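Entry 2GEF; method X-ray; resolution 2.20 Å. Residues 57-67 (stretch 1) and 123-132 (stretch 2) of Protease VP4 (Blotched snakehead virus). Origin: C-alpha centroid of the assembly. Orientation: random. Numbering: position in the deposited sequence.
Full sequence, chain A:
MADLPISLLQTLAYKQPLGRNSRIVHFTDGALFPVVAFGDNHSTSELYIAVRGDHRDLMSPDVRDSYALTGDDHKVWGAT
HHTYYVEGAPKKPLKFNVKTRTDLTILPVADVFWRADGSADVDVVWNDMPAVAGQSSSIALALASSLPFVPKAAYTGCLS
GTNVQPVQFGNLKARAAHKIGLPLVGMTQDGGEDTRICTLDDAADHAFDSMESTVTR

Stretch 1, residues 57-67: DLMSPDVRDSY
Stretch 2 (123-132) DVVWNDMPAV

No direct hydrogen bond joins these two stretches; 421 Å² of buried surface, counted over both sides, and one bridging water hold them together. Their register runs in the same order along both stretches: Leu58 CA lies 7.7 Å from Val124 CA, Ser60 CA 5.9 Å from Trp126 CA, and Val63 CA 5.8 Å from Ala131 CA.

Trp126 covers the most. It sits in the strand that enters the stretch from earlier in the chain, with phi/psi of -98/127. Its CB points sideways, but chi1 m and chi2 of 11° swing the indole back against stretch 1. The backbone of Ser60 (-52/149) lies over one ring face: Ser60 CA is 3.9 Å from the centroid of the Trp126 six-membered ring, 17° off the normal, a CH-pi contact that suits a broad aromatic surface. Pro61 adds an apolar contact, its CD 3.6 Å from Trp126 CH2. The indole nitrogen is served by water 1, which accepts from Trp126 NE1 at 3.1 Å and donates to Leu58 O at 2.6 Å; the direct separation of NE1 and that oxygen is 3.7 Å. Leu58 (-106/-15, m, t), in a 3-10 segment, points its CB sideways; its apolar side chain suits a buried site, while its carbonyl O, besides serving the water, lies 3.9 Å from CG1 of Val124 (chi1 t), a buried apolar residue pointing toward stretch 1.

Ser60, chi1 t, also caps the weakly bonded helix at about 61-64: its OG accepts a weak bond from Asp62 N at 3.4 Å. This turn carries Val63 (-116/-18, chi1 t) toward stretch 2, where its CG2 packs 3.7 Å from both Met129 O and Ala131 N. A branched side chain fills this space against the backbone. Beyond it, Ala131 (-51/148) points its methyl toward stretch 1: Ala131 CB is 3.1 Å from OG of Ser66 (chi1 t), a tight van der Waals contact, not a hydrogen bond.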

ATOM      1  N   ASP A  57       9.808   1.383  15.283  1.00 18.12           N
ATOM      2  CA  ASP A  57      11.099   2.099  15.385  1.00 19.92           C
ATOM      3  C   ASP A  57      11.475   2.831  14.147  1.00 18.24           C
ATOM      4  O   ASP A  57      12.459   3.525  14.147  1.00 18.30           O
ATOM      5  CB  ASP A  57      12.281   1.172  15.649  1.00 20.93           C
ATOM      6  CG  ASP A  57      12.362  -0.003  14.695  1.00 21.44           C
ATOM      7  OD1 ASP A  57      11.386  -0.732  14.617  1.00 23.64           O
ATOM      8  OD2 ASP A  57      13.409  -0.199  14.055  1.00 25.97           O
ATOM      9  N   LEU A  58      10.747   2.544  13.078  1.00 17.70           N
ATOM     10  CA  LEU A  58      11.025   3.027  11.732  1.00 17.91           C
ATOM     11  C   LEU A  58      10.002   4.129  11.329  1.00 19.38           C
ATOM     12  O   LEU A  58      10.244   4.877  10.345  1.00 18.82           O
ATOM     13  CB  LEU A  58      10.980   1.906  10.728  1.00 15.61           C
ATOM     14  CG  LEU A  58      12.200   0.992  10.527  1.00 20.40           C
ATOM     15  CD1 LEU A  58      11.815  -0.054   9.505  1.00 11.55           C
ATOM     16  CD2 LEU A  58      13.566   1.626  10.215  1.00 13.68           C
HETATM   17  N   MSE A  59       8.895   4.218  12.096  1.00 19.92           N
HETATM   18  CA  MSE A  59       7.879   5.272  11.946  1.00 22.69           C
HETATM   19  C   MSE A  59       8.324   6.588  12.469  1.00 21.68           C
HETATM   20  O   MSE A  59       9.057   6.616  13.488  1.00 22.86           O
HETATM   21  CB  MSE A  59       6.664   4.912  12.770  1.00 20.35           C
HETATM   22  CG  MSE A  59       5.990   3.600  12.182  1.00 27.14           C
HETATM   23 SE   MSE A  59       4.524   2.931  13.123  1.00 34.45          SE
HETATM   24  CE  MSE A  59       3.220   4.117  12.448  1.00 30.42           C
ATOM     25  N   SER A  60       7.821   7.677  11.879  1.00 20.31           N
ATOM     26  CA  SER A  60       7.755   9.016  12.603  1.00 21.49           C
ATOM     27  C   SER A  60       7.064   8.879  14.000  1.00 19.67           C
ATOM     28  O   SER A  60       6.149   8.025  14.126  1.00 20.06           O
ATOM     29  CB  SER A  60       6.961  10.025  11.732  1.00 20.26           C
ATOM     30  OG  SER A  60       6.856  11.233  12.409  1.00 24.62           O
ATOM     31  N   PRO A  61       7.437   9.699  15.028  1.00 20.02           N
ATOM     32  CA  PRO A  61       6.647   9.644  16.333  1.00 20.52           C
ATOM     33  C   PRO A  61       5.136  10.082  16.169  1.00 21.14           C
ATOM     34  O   PRO A  61       4.206   9.615  16.844  1.00 19.49           O
ATOM     35  CB  PRO A  61       7.412  10.623  17.239  1.00 21.58           C
ATOM     36  CG  PRO A  61       8.811  10.822  16.587  1.00 19.54           C
ATOM     37  CD  PRO A  61       8.624  10.604  15.110  1.00 20.01           C
ATOM     38  N   ASP A  62       4.904  10.954  15.181  1.00 21.55           N
ATOM     39  CA  ASP A  62       3.643  11.642  14.984  1.00 21.39           C
ATOM     40  C   ASP A  62       2.638  10.598  14.508  1.00 23.02           C
ATOM     41  O   ASP A  62       1.439  10.893  14.596  1.00 24.10           O
ATOM     42  CB  ASP A  62       3.768  12.661  13.842  1.00 23.00           C
ATOM     43  CG  ASP A  62       4.575  13.934  14.229  1.00 26.47           C
ATOM     44  OD1 ASP A  62       4.731  14.284  15.422  1.00 26.23           O
ATOM     45  OD2 ASP A  62       5.041  14.586  13.278  1.00 34.05           O
ATOM     46  N   VAL A  63       3.079   9.407  14.022  1.00 21.29           N
ATOM     47  CA  VAL A  63       2.126   8.321  13.626  1.00 21.66           C
ATOM     48  C   VAL A  63       2.140   6.994  14.404  1.00 21.05           C
ATOM     49  O   VAL A  63       1.176   6.210  14.361  1.00 20.90           O
ATOM     50  CB  VAL A  63       2.204   8.057  12.125  1.00 21.42           C
ATOM     51  CG1 VAL A  63       1.619   6.761  11.845  1.00 24.15           C
ATOM     52  CG2 VAL A  63       1.408   9.191  11.302  1.00 20.51           C
ATOM     53  N   ARG A  64       3.231   6.772  15.119  1.00 21.61           N
ATOM     54  CA  ARG A  64       3.446   5.606  16.007  1.00 21.33           C
ATOM     55  C   ARG A  64       2.312   5.111  16.900  1.00 19.86           C
ATOM     56  O   ARG A  64       2.250   3.940  17.050  1.00 20.48           O
ATOM     57  CB  ARG A  64       4.734   5.709  16.876  1.00 21.86           C
ATOM     58  CG  ARG A  64       6.108   5.813  16.154  1.00 25.65           C
ATOM     59  CD  ARG A  64       7.370   5.155  16.880  1.00 21.39           C
ATOM     60  NE  ARG A  64       8.286   6.115  17.483  1.00 22.99           N
ATOM     61  CZ  ARG A  64       9.450   6.549  16.998  1.00 22.61           C
ATOM     62  NH1 ARG A  64      10.117   7.395  17.716  1.00 23.77           N
ATOM     63  NH2 ARG A  64       9.989   6.177  15.854  1.00 23.27           N
ATOM     64  N   ASP A  65       1.489   5.953  17.523  1.00 18.67           N
ATOM     65  CA  ASP A  65       0.364   5.530  18.385  1.00 21.14           C
ATOM     66  C   ASP A  65      -0.942   5.190  17.660  1.00 19.82           C
ATOM     67  O   ASP A  65      -1.969   4.965  18.284  1.00 20.87           O
ATOM     68  CB  ASP A  65      -0.118   6.666  19.369  1.00 22.84           C
ATOM     69  CG  ASP A  65       0.995   7.358  20.179  1.00 28.52           C
ATOM     70  OD1 ASP A  65       1.823   6.680  20.811  1.00 32.45           O
ATOM     71  OD2 ASP A  65       0.988   8.613  20.206  1.00 35.87           O
ATOM     72  N   SER A  66      -0.979   5.395  16.369  1.00 19.35           N
ATOM     73  CA  SER A  66      -2.228   5.202  15.606  1.00 19.94           C
ATOM     74  C   SER A  66      -2.270   3.712  15.184  1.00 17.61           C
ATOM     75  O   SER A  66      -1.235   3.164  14.890  1.00 18.12           O
ATOM     76  CB  SER A  66      -2.218   6.218  14.402  1.00 19.17           C
ATOM     77  OG  SER A  66      -3.524   6.398  13.873  1.00 24.11           O
ATOM     78  N   TYR A  67      -3.396   3.012  15.227  1.00 16.92           N
ATOM     79  CA  TYR A  67      -3.449   1.644  14.592  1.00 16.62           C
ATOM     80  C   TYR A  67      -4.932   1.361  14.247  1.00 18.33           C
ATOM     81  O   TYR A  67      -5.892   1.980  14.883  1.00 17.96           O
ATOM     82  CB  TYR A  67      -2.863   0.511  15.493  1.00 17.54           C
ATOM     83  CG  TYR A  67      -3.637   0.285  16.755  1.00 18.28           C
ATOM     84  CD1 TYR A  67      -4.883  -0.374  16.732  1.00 23.97           C
ATOM     85  CD2 TYR A  67      -3.247   0.810  17.902  1.00 18.34           C
ATOM     86  CE1 TYR A  67      -5.653  -0.533  17.861  1.00 22.44           C
ATOM     87  CE2 TYR A  67      -4.002   0.627  19.099  1.00 22.79           C
ATOM     88  CZ  TYR A  67      -5.206  -0.034  19.058  1.00 23.11           C
ATOM     89  OH  TYR A  67      -5.956  -0.232  20.195  1.00 23.76           O
ATOM     90  N   ASP A 123      13.918   2.404   0.593  1.00 10.97           N
ATOM     91  CA  ASP A 123      14.150   3.726   1.158  1.00 13.55           C
ATOM     92  C   ASP A 123      12.903   4.165   1.970  1.00 11.74           C
ATOM     93  O   ASP A 123      11.943   4.655   1.410  1.00  8.41           O
ATOM     94  CB  ASP A 123      14.478   4.666  -0.020  1.00 14.86           C
ATOM     95  CG  ASP A 123      14.827   6.049   0.378  1.00 14.06           C
ATOM     96  OD1 ASP A 123      14.898   6.392   1.553  1.00 15.51           O
ATOM     97  OD2 ASP A 123      15.086   6.811  -0.573  1.00 19.39           O
ATOM     98  N   VAL A 124      12.937   3.958   3.278  1.00  9.69           N
ATOM     99  CA  VAL A 124      11.846   4.337   4.162  1.00  9.65           C
ATOM    100  C   VAL A 124      12.053   5.835   4.475  1.00 10.92           C
ATOM    101  O   VAL A 124      13.117   6.277   4.712  1.00 11.99           O
ATOM    102  CB  VAL A 124      11.886   3.511   5.511  1.00 10.85           C
ATOM    103  CG1 VAL A 124      10.822   3.902   6.599  1.00  3.63           C
ATOM    104  CG2 VAL A 124      11.899   1.985   5.262  1.00  4.78           C
ATOM    105  N   VAL A 125      11.001   6.603   4.464  1.00 13.09           N
ATOM    106  CA  VAL A 125      11.075   8.036   4.680  1.00 13.14           C
ATOM    107  C   VAL A 125      10.039   8.422   5.791  1.00 13.78           C
ATOM    108  O   VAL A 125       9.104   7.651   6.099  1.00 12.12           O
ATOM    109  CB  VAL A 125      10.793   8.865   3.291  1.00 13.92           C
ATOM    110  CG1 VAL A 125      12.023   8.845   2.243  1.00 10.07           C
ATOM    111  CG2 VAL A 125       9.396   8.550   2.602  1.00 12.03           C
ATOM    112  N   TRP A 126      10.190   9.627   6.321  1.00 14.04           N
ATOM    113  CA  TRP A 126       9.132  10.348   7.003  1.00 15.49           C
ATOM    114  C   TRP A 126       8.520  11.338   6.028  1.00 15.95           C
ATOM    115  O   TRP A 126       9.206  12.161   5.392  1.00 15.96           O
ATOM    116  CB  TRP A 126       9.695  11.122   8.206  1.00 17.41           C
ATOM    117  CG  TRP A 126      10.307  10.265   9.277  1.00 20.79           C
ATOM    118  CD1 TRP A 126      10.593   8.907   9.181  1.00 21.91           C
ATOM    119  CD2 TRP A 126      10.744  10.676  10.569  1.00 20.84           C
ATOM    120  NE1 TRP A 126      11.147   8.451  10.379  1.00 25.43           N
ATOM    121  CE2 TRP A 126      11.212   9.509  11.256  1.00 24.72           C
ATOM    122  CE3 TRP A 126      10.731  11.897  11.253  1.00 26.67           C
ATOM    123  CZ2 TRP A 126      11.702   9.553  12.572  1.00 20.72           C
ATOM    124  CZ3 TRP A 126      11.202  11.926  12.567  1.00 19.28           C
ATOM    125  CH2 TRP A 126      11.688  10.767  13.193  1.00 20.72           C
ATOM    126  N   ASN A 127       7.203  11.248   5.908  1.00 16.64           N
ATOM    127  CA  ASN A 127       6.364  12.185   5.134  1.00 17.69           C
ATOM    128  C   ASN A 127       5.561  12.688   6.346  1.00 19.35           C
ATOM    129  O   ASN A 127       5.488  11.959   7.352  1.00 22.02           O
ATOM    130  CB  ASN A 127       5.481  11.410   4.046  1.00 13.86           C
ATOM    131  CG  ASN A 127       4.326  10.589   4.662  1.00 14.22           C
ATOM    132  OD1 ASN A 127       3.910  10.763   5.843  1.00  8.45           O
ATOM    133  ND2 ASN A 127       3.740   9.769   3.841  1.00  5.47           N
ATOM    134  N   ASP A 128       5.028  13.906   6.366  1.00 19.33           N
ATOM    135  CA  ASP A 128       4.427  14.374   7.636  1.00 18.43           C
ATOM    136  C   ASP A 128       2.904  14.250   7.521  1.00 18.05           C
ATOM    137  O   ASP A 128       2.108  15.078   7.946  1.00 15.36           O
ATOM    138  CB  ASP A 128       4.890  15.771   8.025  1.00 20.10           C
ATOM    139  CG  ASP A 128       6.388  15.958   7.848  1.00 24.46           C
ATOM    140  OD1 ASP A 128       7.129  15.808   8.847  1.00 27.30           O
ATOM    141  OD2 ASP A 128       6.835  16.245   6.700  1.00 27.80           O
HETATM  142  N   MSE A 129       2.498  13.118   6.964  1.00 19.39           N
HETATM  143  CA  MSE A 129       1.126  12.934   6.580  1.00 19.09           C
HETATM  144  C   MSE A 129       0.490  12.332   7.838  1.00 18.10           C
HETATM  145  O   MSE A 129       1.230  11.877   8.739  1.00 15.71           O
HETATM  146  CB  MSE A 129       1.078  12.048   5.333  1.00 20.49           C
HETATM  147  CG  MSE A 129       1.845  12.674   4.141  1.00 24.22           C
HETATM  148 SE   MSE A 129       1.014  14.360   3.464  1.00 49.23          SE
HETATM  149  CE  MSE A 129      -0.719  13.456   3.238  1.00 43.74           C
ATOM    150  N   PRO A 130      -0.845  12.381   7.947  1.00 17.36           N
ATOM    151  CA  PRO A 130      -1.490  11.689   9.073  1.00 18.80           C
ATOM    152  C   PRO A 130      -1.512  10.179   8.888  1.00 18.46           C
ATOM    153  O   PRO A 130      -1.102   9.674   7.847  1.00 17.90           O
ATOM    154  CB  PRO A 130      -2.960  12.205   9.001  1.00 18.78           C
ATOM    155  CG  PRO A 130      -3.174  12.239   7.581  1.00 19.89           C
ATOM    156  CD  PRO A 130      -1.863  13.038   7.112  1.00 19.59           C
ATOM    157  N   ALA A 131      -1.971   9.455   9.904  1.00 18.56           N
ATOM    158  CA  ALA A 131      -2.218   8.032   9.806  1.00 17.12           C
ATOM    159  C   ALA A 131      -3.088   7.690   8.580  1.00 17.04           C
ATOM    160  O   ALA A 131      -3.931   8.477   8.156  1.00 18.57           O
ATOM    161  CB  ALA A 131      -2.828   7.554  11.085  1.00 15.99           C
ATOM    162  N   VAL A 132      -2.880   6.523   7.993  1.00 17.90           N
ATOM    163  CA  VAL A 132      -3.541   6.206   6.742  1.00 13.70           C
ATOM    164  C   VAL A 132      -4.957   5.730   6.973  1.00 13.33           C
ATOM    165  O   VAL A 132      -5.228   4.836   7.808  1.00 11.73           O
ATOM    166  CB  VAL A 132      -2.665   5.248   5.940  1.00 17.14           C
ATOM    167  CG1 VAL A 132      -3.387   4.741   4.580  1.00 13.02           C
ATOM    168  CG2 VAL A 132      -1.305   6.025   5.598  1.00  8.91           C
TER
HETATM  169  O   HOH W   1      12.532   5.820   9.657  1.00 31.19           O